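Long-range contacts in aminotransferase (Helicobacter pylori, PDB 2FNU), which transfers an amino group from L-glutamate to a UDP-linked 4-keto sugar, the second step in making pseudaminic acid for flagellin: residues Thr80-Val85 and Ala101-Asp106; Tyr316-Gln321 and Lys335-Phe340; Ser127-Gly132 and Phe151-Ser156. All coordinates share one frame; numbering follows the deposited sequence.

Contact 1: residues Thr80-Val85 and Ala101-Asp106; sequences TPISFV and AGIKND. With PMP (4'-deoxy-4'-aminopyridoxal-5'-phosphate), chain E; UD1 (uridine-diphosphate-N-acetylglucosamine), chain F.
Both segments are irregular loops that follow neighbouring parallel strands, 76-79 and 97-100. Their backbones are closest at the start, where the CA atoms of T80 and A101 lie 5.5 Å apart, and no hydrogen bond crosses between them. The 80-85 loop opens with an ST turn: T80 OG1, set anti to its backbone N (chi1 176°), accepts from the backbone N of I82 at 3.0 Å. Beyond this turn the chain leaves the second loop, and S83 and F84 come to lie beside the cofactor.

I103 does most of the joining. Its CG1 branch takes the crowded position between backbone N and carbonyl carbon, while CG2 lies anti to the carbonyl carbon. CG2 sits 3.3 Å from T80 OG1 and also packs obliquely against P81 CD. The CD1 tip reaches the next residue along, 3.7 Å from I82 CG1, the two isoleucines crossing at about a right angle. P81 CD also presses on the carbonyl of A101, 3.0 Å from A101 O, a buried oxygen with no hydrogen-bond partner in the model. Helix 335-343 covers this apolar patch, with F340 on I82 and I103.

At the far end of the loop, F84 CG is anti to its backbone N (chi1 -173°). One ring face lies under the sugar of UD1, with CZ 3.5 Å from UD1 O5', and CB is 3.6 Å from PMP C3. V85 CG1 lies over the opposite face, and H210 of the second subunit meets the ring edge-to-face. The arrangement is that of a loop at the carboxyl ends of parallel strands lining the cofactor and nucleotide-sugar pocket of a PLP-dependent aminotransferase.

Contact 2: residues Tyr316-Gln321 and Lys335-Phe340; sequences YKPIYQ and KSAEDF. With UD1 (uridine-diphosphate-N-acetylglucosamine), chain F.
E338 is the acceptor on which this contact turns. Its side chain leaves helix 335-343, bends at chi2 (-68°) and presents OE2 to two donors of the 316-321 loop. Y320 OH gives its proton to E338 OE2 at 2.6 Å, on the anti lone pair, with the carboxylate oxygen at the edge of the phenol ring. Q321 comes tip to tip with the glutamate, extended beyond CG, and its NE2 reaches the syn lone pair of E338 OE2 at 3.0 Å. This bond is nearly straight (167°) and lies in the amide plane, with amide and carboxylate almost coplanar. Two bonds thus grip one oxygen from different sides and fix the rotation of the carboxylate. Y320 OH is used twice, since it also accepts from the backbone N of L334, just before the helix segment.

Beside this polar cluster, P318 CG packs 4.1 Å from A337 CB, and P318 CB lies over one face of the Y320 ring, toward its rim. Within the helix, K335 NZ and D339 OD2 form a salt bridge of 2.8 Å, one turn apart. Y316 makes no close contact with the helix segment; its OH donates to UD1 O3' at 2.8 Å and is also hydrogen-bonded to PMP O3. A short 3-10 turn, 319-321, is thereby clasped to the start of a helix, while the same loop carries a substrate-binding tyrosine into the active site.

Contact 3: residues Ser127-Gly132 and Phe151-Ser156; sequences SVDYAG and FLSDSS. With PMP (4'-deoxy-4'-aminopyridoxal-5'-phosphate), chain E.
V128 and D154 lie side by side on one face of the sheet, pointing the same way, on the face where PMP lies, while S127 and S153 turn to the other face. Strands 122-128 and 150-154 are parallel neighbours of a beta-alpha-beta unit, held in register by S127 N to L152 O and by D154 N to S127 O (2.8 Å), each nearly along its C=O axis.

On the cofactor face, D154 CG stands anti to its backbone N (chi1 -177°), which carries OD1 to 2.7 Å from PMP N1. V128 CG2 lies alongside D154 CB, and V128 CG1 approaches the C2A methyl of PMP. The other carboxylate oxygen, D154 OD2, takes the S156 backbone N on its anti lone pair, closing an Asx turn, and S156 OG at 2.7 Å on its syn lone pair.

S127 and S153 on the opposite face are small and polar, and one water joins their OG atoms. Just past the strand ends S155 OG donates to D129 OD2 at 2.7 Å, nearly along the C-O axis. S127 OG also lies in the ring plane of F151, 3.3 Å from its CE2 edge.

With OD2 held by two donors and OD1 accepting from T87 OG1, the carboxylate has little freedom to turn. As in other PLP-dependent aminotransferases, an aspartate so placed probably keeps the pyridine nitrogen protonated, strengthening the ring as an electron sink.

Overall arrangement
Along the chain the contacts come in series: contact 1, then contact 3, then contact 2. Contacts 1 and 3 belong to the ends of the parallel strands of the seven-stranded sheet, with centres about 10 Å apart, and both touch PMP; V128 packs against T80 and S83. Contact 2 lies beyond contact 1, centres about 7 Å apart, and is tied to it by probable hydrogen bonds of P81 with I319 and I103 with S336. The centres of contacts 2 and 3 are about 17 Å apart, yet F340 and Y130 still meet edge-to-face. Together they link the sheet through its loops to helix 335-343, bringing cofactor and nucleotide-sugar residues around one active site.

Contact 1: residues Thr80-Val85 and Ala101-Asp106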
loop_
_atom_site.group_PDB
_atom_site.type_symbol
_atom_site.label_atom_id
_atom_site.label_comp_id
_atom_site.label_asym_id
_atom_site.label_seq_id
_atom_site.Cartn_x
_atom_site.Cartn_y
_atom_site.Cartn_z
ATOM N N THR B 80 0.093 22.734 7.881
ATOM C CA THR B 80 -0.724 22.943 9.079
ATOM C C THR B 80 -0.401 21.910 10.156
ATOM O O THR B 80 -0.162 20.734 9.836
ATOM C CB THR B 80 -2.226 22.843 8.753
ATOM O OG1 THR B 80 -2.988 22.964 9.969
ATOM C CG2 THR B 80 -2.570 21.516 8.020
ATOM N N PRO B 81 -0.413 22.337 11.431
ATOM C CA PRO B 81 -0.237 21.372 12.511
ATOM C C PRO B 81 -1.531 20.631 12.852
ATOM O O PRO B 81 -1.484 19.682 13.618
ATOM C CB PRO B 81 0.187 22.258 13.692
ATOM C CG PRO B 81 -0.525 23.555 13.459
ATOM C CD PRO B 81 -0.538 23.721 11.931
ATOM N N ILE B 82 -2.664 21.099 12.321
ATOM C CA ILE B 82 -3.967 20.450 12.573
ATOM C C ILE B 82 -4.322 19.596 11.368
ATOM O O ILE B 82 -5.080 19.998 10.475
ATOM C CB ILE B 82 -5.083 21.475 12.948
ATOM C CG1 ILE B 82 -4.678 22.257 14.207
ATOM C CG2 ILE B 82 -6.419 20.772 13.219
ATOM C CD1 ILE B 82 -4.381 21.361 15.450
ATOM N N SER B 83 -3.705 18.419 11.338
ATOM C CA SER B 83 -3.999 17.410 10.323
ATOM C C SER B 83 -3.669 16.074 10.906
ATOM O O SER B 83 -3.071 16.000 11.994
ATOM C CB SER B 83 -3.162 17.602 9.058
ATOM O OG SER B 83 -3.673 16.726 8.059
ATOM N N PHE B 84 -4.052 15.013 10.203
ATOM C CA PHE B 84 -3.552 13.700 10.606
ATOM C C PHE B 84 -2.043 13.642 10.385
ATOM O O PHE B 84 -1.529 14.282 9.476
ATOM C CB PHE B 84 -4.247 12.579 9.838
ATOM C CG PHE B 84 -3.889 11.209 10.337
ATOM C CD1 PHE B 84 -4.205 10.834 11.633
ATOM C CD2 PHE B 84 -3.169 10.334 9.539
ATOM C CE1 PHE B 84 -3.843 9.571 12.125
ATOM C CE2 PHE B 84 -2.803 9.061 10.013
ATOM C CZ PHE B 84 -3.135 8.692 11.310
ATOM N N VAL B 85 -1.332 12.876 11.213
ATOM C CA VAL B 85 0.129 12.918 11.174
ATOM C C VAL B 85 0.721 12.577 9.797
ATOM O O VAL B 85 1.814 13.057 9.438
ATOM C CB VAL B 85 0.734 12.030 12.295
ATOM C CG1 VAL B 85 0.571 10.530 11.959
ATOM C CG2 VAL B 85 2.193 12.378 12.555
ATOM N N ALA B 101 2.248 26.452 10.273
ATOM C CA ALA B 101 1.567 27.742 10.283
ATOM C C ALA B 101 0.452 27.763 11.311
ATOM O O ALA B 101 -0.053 26.715 11.716
ATOM C CB ALA B 101 0.970 28.028 8.903
ATOM N N GLY B 102 0.039 28.962 11.699
ATOM C CA GLY B 102 -1.172 29.098 12.493
ATOM C C GLY B 102 -2.411 28.670 11.722
ATOM O O GLY B 102 -2.403 28.568 10.481
ATOM N N ILE B 103 -3.486 28.420 12.460
ATOM C CA ILE B 103 -4.758 28.037 11.869
ATOM C C ILE B 103 -5.858 29.015 12.290
ATOM O O ILE B 103 -5.655 29.883 13.146
ATOM C CB ILE B 103 -5.164 26.594 12.240
ATOM C CG1 ILE B 103 -5.345 26.450 13.756
ATOM C CG2 ILE B 103 -4.145 25.561 11.704
ATOM C CD1 ILE B 103 -6.482 25.501 14.109
ATOM N N LYS B 104 -7.032 28.851 11.685
ATOM C CA LYS B 104 -8.182 29.684 11.992
ATOM C C LYS B 104 -9.192 28.970 12.866
ATOM O O LYS B 104 -9.043 27.781 13.172
ATOM C CB LYS B 104 -8.852 30.082 10.684
ATOM C CG LYS B 104 -7.927 30.862 9.729
ATOM C CD LYS B 104 -8.617 31.241 8.426
ATOM C CE LYS B 104 -8.997 30.014 7.589
ATOM N NZ LYS B 104 -9.550 30.454 6.257
ATOM N N ASN B 105 -10.249 29.692 13.241
ATOM C CA ASN B 105 -11.279 29.121 14.093
ATOM C C ASN B 105 -11.978 27.904 13.494
ATOM O O ASN B 105 -12.545 27.103 14.228
ATOM C CB ASN B 105 -12.309 30.192 14.447
ATOM C CG ASN B 105 -11.730 31.286 15.321
ATOM O OD1 ASN B 105 -11.108 31.014 16.356
ATOM N ND2 ASN B 105 -11.935 32.537 14.913
ATOM N N ASP B 106 -11.929 27.770 12.173
ATOM C CA ASP B 106 -12.592 26.644 11.502
ATOM C C ASP B 106 -11.666 25.455 11.312
ATOM O O ASP B 106 -12.035 24.478 10.663
ATOM C CB ASP B 106 -13.217 27.087 10.167
ATOM C CG ASP B 106 -12.191 27.618 9.172
ATOM O OD1 ASP B 106 -10.963 27.495 9.403
ATOM O OD2 ASP B 106 -12.611 28.148 8.119
HETATM N N1 PMP E . -4.476 13.153 5.476
HETATM C C2 PMP E . -5.575 13.381 6.264
HETATM C C2A PMP E . -6.049 14.803 6.450
HETATM C C3 PMP E . -6.228 12.293 6.861
HETATM O O3 PMP E . -7.343 12.493 7.623
HETATM C C4 PMP E . -5.747 10.976 6.675
HETATM C C4A PMP E . -6.379 9.792 7.376
HETATM N N4A PMP E . -6.900 10.135 8.681
HETATM C C5 PMP E . -4.663 10.771 5.815
HETATM C C6 PMP E . -4.086 11.871 5.184
HETATM C C5A PMP E . -4.118 9.382 5.531
HETATM O O4P PMP E . -5.027 8.757 4.644
HETATM P P PMP E . -5.063 7.145 4.540
HETATM O O1P PMP E . -5.760 6.664 5.791
HETATM O O2P PMP E . -5.904 6.860 3.332
HETATM O O3P PMP E . -3.659 6.625 4.389
HETATM C "C1'" UD1 F . -6.930 8.172 11.571
HETATM C "C2'" UD1 F . -7.481 9.608 11.550
HETATM C "C3'" UD1 F . -8.421 9.857 10.375
HETATM C "C4'" UD1 F . -7.807 9.340 9.067
HETATM C "C5'" UD1 F . -7.232 7.913 9.154
HETATM C "C6'" UD1 F . -8.324 6.842 9.084
HETATM C "C7'" UD1 F . -7.567 10.516 13.843
HETATM C "C8'" UD1 F . -8.318 10.590 15.144
HETATM N "N2'" UD1 F . -8.156 9.892 12.817
HETATM O "O1'" UD1 F . -7.943 7.255 11.989
HETATM O "O3'" UD1 F . -8.679 11.274 10.239
HETATM O "O5'" UD1 F . -6.386 7.751 10.305
HETATM O "O7'" UD1 F . -6.471 11.015 13.742
HETATM N N1 UD1 F . -14.217 2.471 11.743
HETATM C C2 UD1 F . -15.230 1.768 11.061
HETATM N N3 UD1 F . -14.906 0.930 10.062
HETATM C C4 UD1 F . -13.632 0.730 9.695
HETATM C C5 UD1 F . -12.584 1.395 10.330
HETATM C C6 UD1 F . -12.867 2.272 11.369
HETATM O O2 UD1 F . -16.430 1.933 11.390
HETATM O O4 UD1 F . -13.385 -0.059 8.764
HETATM C C1B UD1 F . -14.602 3.375 12.846
HETATM C C2B UD1 F . -14.642 2.548 14.124
HETATM O "O2'" UD1 F . -15.792 2.922 14.889
HETATM C C3B UD1 F . -13.371 2.923 14.853
HETATM C C4B UD1 F . -13.132 4.345 14.393
HETATM O O4B UD1 F . -13.639 4.416 13.055
HETATM O O3B UD1 F . -13.492 2.852 16.279
HETATM C C5B UD1 F . -11.651 4.663 14.407
HETATM O O5B UD1 F . -11.490 6.004 13.963
HETATM P PA UD1 F . -10.114 6.776 14.299
HETATM O O1A UD1 F . -10.129 8.107 13.561
HETATM O O2A UD1 F . -9.918 6.756 15.806
HETATM O O3A UD1 F . -9.113 5.723 13.584
HETATM P PB UD1 F . -7.624 6.095 13.071
HETATM O O1B UD1 F . -6.821 6.697 14.214
HETATM O O2B UD1 F . -7.104 4.886 12.308
#

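Contact 2: residues Tyr316-Gln321 and Lys335-Phe340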
loop_
_atom_site.group_PDB
_atom_site.type_symbol
_atom_site.label_atom_id
_atom_site.label_comp_id
_atom_site.label_asym_id
_atom_site.label_seq_id
_atom_site.Cartn_x
_atom_site.Cartn_y
_atom_site.Cartn_z
ATOM N N TYR B 316 -7.340 17.587 15.688
ATOM C CA TYR B 316 -6.247 16.633 15.858
ATOM C C TYR B 316 -5.271 17.193 16.886
ATOM O O TYR B 316 -5.169 18.416 17.057
ATOM C CB TYR B 316 -5.438 16.508 14.556
ATOM C CG TYR B 316 -6.153 15.866 13.406
ATOM C CD1 TYR B 316 -6.749 16.646 12.415
ATOM C CD2 TYR B 316 -6.231 14.473 13.299
ATOM C CE1 TYR B 316 -7.400 16.049 11.337
ATOM C CE2 TYR B 316 -6.892 13.856 12.219
ATOM C CZ TYR B 316 -7.481 14.663 11.261
ATOM O OH TYR B 316 -8.124 14.063 10.206
ATOM N N LYS B 317 -4.507 16.315 17.522
ATOM C CA LYS B 317 -3.329 16.744 18.283
ATOM C C LYS B 317 -2.383 17.518 17.357
ATOM O O LYS B 317 -2.075 17.050 16.272
ATOM C CB LYS B 317 -2.626 15.515 18.864
ATOM C CG LYS B 317 -1.334 15.750 19.622
ATOM C CD LYS B 317 -0.973 14.427 20.316
ATOM C CE LYS B 317 0.323 14.463 21.077
ATOM N NZ LYS B 317 0.446 13.170 21.840
ATOM N N PRO B 318 -1.948 18.721 17.765
ATOM C CA PRO B 318 -0.991 19.440 16.919
ATOM C C PRO B 318 0.210 18.558 16.614
ATOM O O PRO B 318 0.800 17.988 17.526
ATOM C CB PRO B 318 -0.607 20.650 17.783
ATOM C CG PRO B 318 -1.900 20.919 18.601
ATOM C CD PRO B 318 -2.352 19.514 18.946
ATOM N N ILE B 319 0.572 18.440 15.337
ATOM C CA ILE B 319 1.582 17.466 14.921
ATOM C C ILE B 319 2.932 17.671 15.608
ATOM O O ILE B 319 3.636 16.706 15.934
ATOM C CB ILE B 319 1.728 17.446 13.376
ATOM C CG1 ILE B 319 0.453 16.877 12.730
ATOM C CG2 ILE B 319 2.953 16.664 12.935
ATOM C CD1 ILE B 319 0.360 17.134 11.218
ATOM N N TYR B 320 3.275 18.930 15.851
ATOM C CA TYR B 320 4.594 19.240 16.462
ATOM C C TYR B 320 4.684 18.756 17.922
ATOM O O TYR B 320 5.767 18.785 18.501
ATOM C CB TYR B 320 4.906 20.743 16.359
ATOM C CG TYR B 320 3.849 21.624 17.014
ATOM C CD1 TYR B 320 2.962 22.379 16.237
ATOM C CD2 TYR B 320 3.717 21.679 18.403
ATOM C CE1 TYR B 320 1.977 23.174 16.834
ATOM C CE2 TYR B 320 2.719 22.471 19.012
ATOM C CZ TYR B 320 1.862 23.223 18.210
ATOM O OH TYR B 320 0.877 23.995 18.784
ATOM N N GLN B 321 3.557 18.348 18.512
ATOM C CA GLN B 321 3.540 17.791 19.872
ATOM C C GLN B 321 4.051 16.349 19.942
ATOM O O GLN B 321 4.394 15.865 21.038
ATOM C CB GLN B 321 2.120 17.815 20.473
ATOM C CG GLN B 321 1.554 19.167 20.901
ATOM C CD GLN B 321 0.293 19.025 21.804
ATOM O OE1 GLN B 321 -0.019 17.932 22.318
ATOM N NE2 GLN B 321 -0.417 20.138 22.012
ATOM N N LYS B 335 -0.622 29.092 19.573
ATOM C CA LYS B 335 -1.845 29.274 20.347
ATOM C C LYS B 335 -3.087 28.848 19.564
ATOM O O LYS B 335 -3.985 28.207 20.119
ATOM C CB LYS B 335 -1.987 30.733 20.813
ATOM C CG LYS B 335 -3.299 31.030 21.528
ATOM C CD LYS B 335 -3.393 32.501 21.984
ATOM C CE LYS B 335 -4.781 32.823 22.542
ATOM N NZ LYS B 335 -5.221 31.871 23.595
ATOM N N SER B 336 -3.135 29.199 18.281
ATOM C CA SER B 336 -4.311 28.859 17.473
ATOM C C SER B 336 -4.529 27.358 17.389
ATOM O O SER B 336 -5.673 26.893 17.431
ATOM C CB SER B 336 -4.210 29.481 16.080
ATOM O OG SER B 336 -3.049 29.037 15.388
ATOM N N ALA B 337 -3.441 26.603 17.282
ATOM C CA ALA B 337 -3.539 25.135 17.169
ATOM C C ALA B 337 -3.887 24.498 18.516
ATOM O O ALA B 337 -4.723 23.591 18.606
ATOM C CB ALA B 337 -2.235 24.549 16.632
ATOM N N GLU B 338 -3.214 24.966 19.574
ATOM C CA GLU B 338 -3.466 24.454 20.928
ATOM C C GLU B 338 -4.914 24.692 21.358
ATOM O O GLU B 338 -5.579 23.771 21.864
ATOM C CB GLU B 338 -2.519 25.108 21.950
ATOM C CG GLU B 338 -1.031 24.872 21.673
ATOM C CD GLU B 338 -0.601 23.422 21.867
ATOM O OE1 GLU B 338 -0.982 22.812 22.889
ATOM O OE2 GLU B 338 0.135 22.892 21.004
ATOM N N ASP B 339 -5.398 25.918 21.155
ATOM C CA ASP B 339 -6.782 26.254 21.526
ATOM C C ASP B 339 -7.771 25.420 20.719
ATOM O O ASP B 339 -8.744 24.915 21.281
ATOM C CB ASP B 339 -7.102 27.746 21.322
ATOM C CG ASP B 339 -6.386 28.666 22.320
ATOM O OD1 ASP B 339 -5.817 28.191 23.325
ATOM O OD2 ASP B 339 -6.386 29.880 22.056
ATOM N N PHE B 340 -7.520 25.267 19.409
ATOM C CA PHE B 340 -8.427 24.474 18.584
ATOM C C PHE B 340 -8.480 23.016 19.060
ATOM O O PHE B 340 -9.553 22.430 19.226
ATOM C CB PHE B 340 -8.006 24.528 17.109
ATOM C CG PHE B 340 -8.985 23.852 16.194
ATOM C CD1 PHE B 340 -10.058 24.554 15.667
ATOM C CD2 PHE B 340 -8.839 22.497 15.876
ATOM C CE1 PHE B 340 -10.981 23.897 14.829
ATOM C CE2 PHE B 340 -9.746 21.845 15.043
ATOM C CZ PHE B 340 -10.818 22.551 14.524
HETATM C "C1'" UD1 F . -6.930 8.172 11.571
HETATM C "C2'" UD1 F . -7.481 9.608 11.550
HETATM C "C3'" UD1 F . -8.421 9.857 10.375
HETATM C "C4'" UD1 F . -7.807 9.340 9.067
HETATM C "C5'" UD1 F . -7.232 7.913 9.154
HETATM C "C6'" UD1 F . -8.324 6.842 9.084
HETATM C "C7'" UD1 F . -7.567 10.516 13.843
HETATM C "C8'" UD1 F . -8.318 10.590 15.144
HETATM N "N2'" UD1 F . -8.156 9.892 12.817
HETATM O "O1'" UD1 F . -7.943 7.255 11.989
HETATM O "O3'" UD1 F . -8.679 11.274 10.239
HETATM O "O5'" UD1 F . -6.386 7.751 10.305
HETATM O "O7'" UD1 F . -6.471 11.015 13.742
HETATM N N1 UD1 F . -14.217 2.471 11.743
HETATM C C2 UD1 F . -15.230 1.768 11.061
HETATM N N3 UD1 F . -14.906 0.930 10.062
HETATM C C4 UD1 F . -13.632 0.730 9.695
HETATM C C5 UD1 F . -12.584 1.395 10.330
HETATM C C6 UD1 F . -12.867 2.272 11.369
HETATM O O2 UD1 F . -16.430 1.933 11.390
HETATM O O4 UD1 F . -13.385 -0.059 8.764
HETATM C C1B UD1 F . -14.602 3.375 12.846
HETATM C C2B UD1 F . -14.642 2.548 14.124
HETATM O "O2'" UD1 F . -15.792 2.922 14.889
HETATM C C3B UD1 F . -13.371 2.923 14.853
HETATM C C4B UD1 F . -13.132 4.345 14.393
HETATM O O4B UD1 F . -13.639 4.416 13.055
HETATM O O3B UD1 F . -13.492 2.852 16.279
HETATM C C5B UD1 F . -11.651 4.663 14.407
HETATM O O5B UD1 F . -11.490 6.004 13.963
HETATM P PA UD1 F . -10.114 6.776 14.299
HETATM O O1A UD1 F . -10.129 8.107 13.561
HETATM O O2A UD1 F . -9.918 6.756 15.806
HETATM O O3A UD1 F . -9.113 5.723 13.584
HETATM P PB UD1 F . -7.624 6.095 13.071
HETATM O O1B UD1 F . -6.821 6.697 14.214
HETATM O O2B UD1 F . -7.104 4.886 12.308
#

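Contact 3: residues Ser127-Gly132 and Phe151-Ser156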
loop_
_atom_site.group_PDB
_atom_site.type_symbol
_atom_site.label_atom_id
_atom_site.label_comp_id
_atom_site.label_asym_id
_atom_site.label_seq_id
_atom_site.Cartn_x
_atom_site.Cartn_y
_atom_site.Cartn_z
ATOM N N SER B 127 -1.695 22.544 2.239
ATOM C CA SER B 127 -2.879 22.830 3.050
ATOM C C SER B 127 -3.722 21.562 3.205
ATOM O O SER B 127 -3.543 20.594 2.456
ATOM C CB SER B 127 -3.725 23.944 2.414
ATOM O OG SER B 127 -4.109 23.584 1.087
ATOM N N VAL B 128 -4.641 21.604 4.164
ATOM C CA VAL B 128 -5.577 20.510 4.427
ATOM C C VAL B 128 -6.990 21.089 4.518
ATOM O O VAL B 128 -7.216 22.092 5.215
ATOM C CB VAL B 128 -5.248 19.846 5.780
ATOM C CG1 VAL B 128 -6.325 18.817 6.185
ATOM C CG2 VAL B 128 -3.876 19.184 5.692
ATOM N N ASP B 129 -7.946 20.456 3.838
ATOM C CA ASP B 129 -9.338 20.908 3.910
ATOM C C ASP B 129 -9.938 20.228 5.131
ATOM O O ASP B 129 -10.471 19.115 5.053
ATOM C CB ASP B 129 -10.071 20.532 2.628
ATOM C CG ASP B 129 -9.420 21.130 1.399
ATOM O OD1 ASP B 129 -9.023 22.322 1.446
ATOM O OD2 ASP B 129 -9.274 20.406 0.396
ATOM N N TYR B 130 -9.826 20.894 6.279
ATOM C CA TYR B 130 -10.214 20.267 7.533
ATOM C C TYR B 130 -11.718 20.014 7.584
ATOM O O TYR B 130 -12.519 20.934 7.384
ATOM C CB TYR B 130 -9.785 21.151 8.707
ATOM C CG TYR B 130 -10.202 20.590 10.046
ATOM C CD1 TYR B 130 -11.423 20.943 10.610
ATOM C CD2 TYR B 130 -9.383 19.709 10.729
ATOM C CE1 TYR B 130 -11.828 20.431 11.826
ATOM C CE2 TYR B 130 -9.769 19.182 11.961
ATOM C CZ TYR B 130 -11.000 19.545 12.490
ATOM O OH TYR B 130 -11.397 19.048 13.714
ATOM N N ALA B 131 -12.076 18.754 7.892
ATOM C CA ALA B 131 -13.468 18.298 7.991
ATOM C C ALA B 131 -14.194 18.272 6.659
ATOM O O ALA B 131 -15.383 17.961 6.613
ATOM C CB ALA B 131 -14.274 19.126 9.035
ATOM N N GLY B 132 -13.468 18.579 5.581
ATOM C CA GLY B 132 -14.074 18.758 4.266
ATOM C C GLY B 132 -14.227 20.194 3.832
ATOM O O GLY B 132 -14.549 20.457 2.674
ATOM N N PHE B 151 1.786 24.671 -4.781
ATOM C CA PHE B 151 0.602 24.516 -3.914
ATOM C C PHE B 151 0.174 23.051 -3.978
ATOM O O PHE B 151 -0.229 22.571 -5.036
ATOM C CB PHE B 151 -0.502 25.467 -4.415
ATOM C CG PHE B 151 -1.844 25.328 -3.736
ATOM C CD1 PHE B 151 -2.979 25.825 -4.365
ATOM C CD2 PHE B 151 -1.981 24.760 -2.470
ATOM C CE1 PHE B 151 -4.244 25.724 -3.767
ATOM C CE2 PHE B 151 -3.254 24.655 -1.873
ATOM C CZ PHE B 151 -4.373 25.148 -2.531
ATOM N N LEU B 152 0.288 22.348 -2.850
ATOM C CA LEU B 152 -0.142 20.949 -2.756
ATOM C C LEU B 152 -1.296 20.885 -1.761
ATOM O O LEU B 152 -1.284 21.572 -0.746
ATOM C CB LEU B 152 1.001 20.038 -2.291
ATOM C CG LEU B 152 2.327 20.181 -3.055
ATOM C CD1 LEU B 152 3.431 19.333 -2.426
ATOM C CD2 LEU B 152 2.118 19.823 -4.524
ATOM N N SER B 153 -2.314 20.084 -2.069
ATOM C CA SER B 153 -3.521 20.066 -1.239
ATOM C C SER B 153 -3.805 18.664 -0.699
ATOM O O SER B 153 -4.058 17.754 -1.492
ATOM C CB SER B 153 -4.721 20.534 -2.065
ATOM O OG SER B 153 -5.927 20.592 -1.286
ATOM N N ASP B 154 -3.743 18.492 0.623
ATOM C CA ASP B 154 -4.235 17.264 1.246
ATOM C C ASP B 154 -5.744 17.410 1.450
ATOM O O ASP B 154 -6.218 17.929 2.475
ATOM C CB ASP B 154 -3.500 16.959 2.563
ATOM C CG ASP B 154 -3.957 15.647 3.169
ATOM O OD1 ASP B 154 -3.332 15.190 4.141
ATOM O OD2 ASP B 154 -4.947 15.067 2.639
ATOM N N SER B 155 -6.480 16.987 0.427
ATOM C CA SER B 155 -7.934 17.073 0.390
ATOM C C SER B 155 -8.533 15.734 0.821
ATOM O O SER B 155 -9.631 15.375 0.403
ATOM C CB SER B 155 -8.397 17.474 -1.018
ATOM O OG SER B 155 -7.930 18.797 -1.315
ATOM N N SER B 156 -7.841 15.019 1.710
ATOM C CA SER B 156 -8.273 13.668 2.080
ATOM C C SER B 156 -9.706 13.620 2.587
ATOM O O SER B 156 -10.395 12.609 2.367
ATOM C CB SER B 156 -7.341 13.069 3.135
ATOM O OG SER B 156 -6.109 12.670 2.554
HETATM N N1 PMP E . -4.476 13.153 5.476
HETATM C C2 PMP E . -5.575 13.381 6.264
HETATM C C2A PMP E . -6.049 14.803 6.450
HETATM C C3 PMP E . -6.228 12.293 6.861
HETATM O O3 PMP E . -7.343 12.493 7.623
HETATM C C4 PMP E . -5.747 10.976 6.675
HETATM C C4A PMP E . -6.379 9.792 7.376
HETATM N N4A PMP E . -6.900 10.135 8.681
HETATM C C5 PMP E . -4.663 10.771 5.815
HETATM C C6 PMP E . -4.086 11.871 5.184
HETATM C C5A PMP E . -4.118 9.382 5.531
HETATM O O4P PMP E . -5.027 8.757 4.644
HETATM P P PMP E . -5.063 7.145 4.540
HETATM O O1P PMP E . -5.760 6.664 5.791
HETATM O O2P PMP E . -5.904 6.860 3.332
HETATM O O3P PMP E . -3.659 6.625 4.389
HETATM O O HOH W 1 -6.285 21.961 1.155
HETATM O O HOH W 2 -8.784 17.185 3.719
#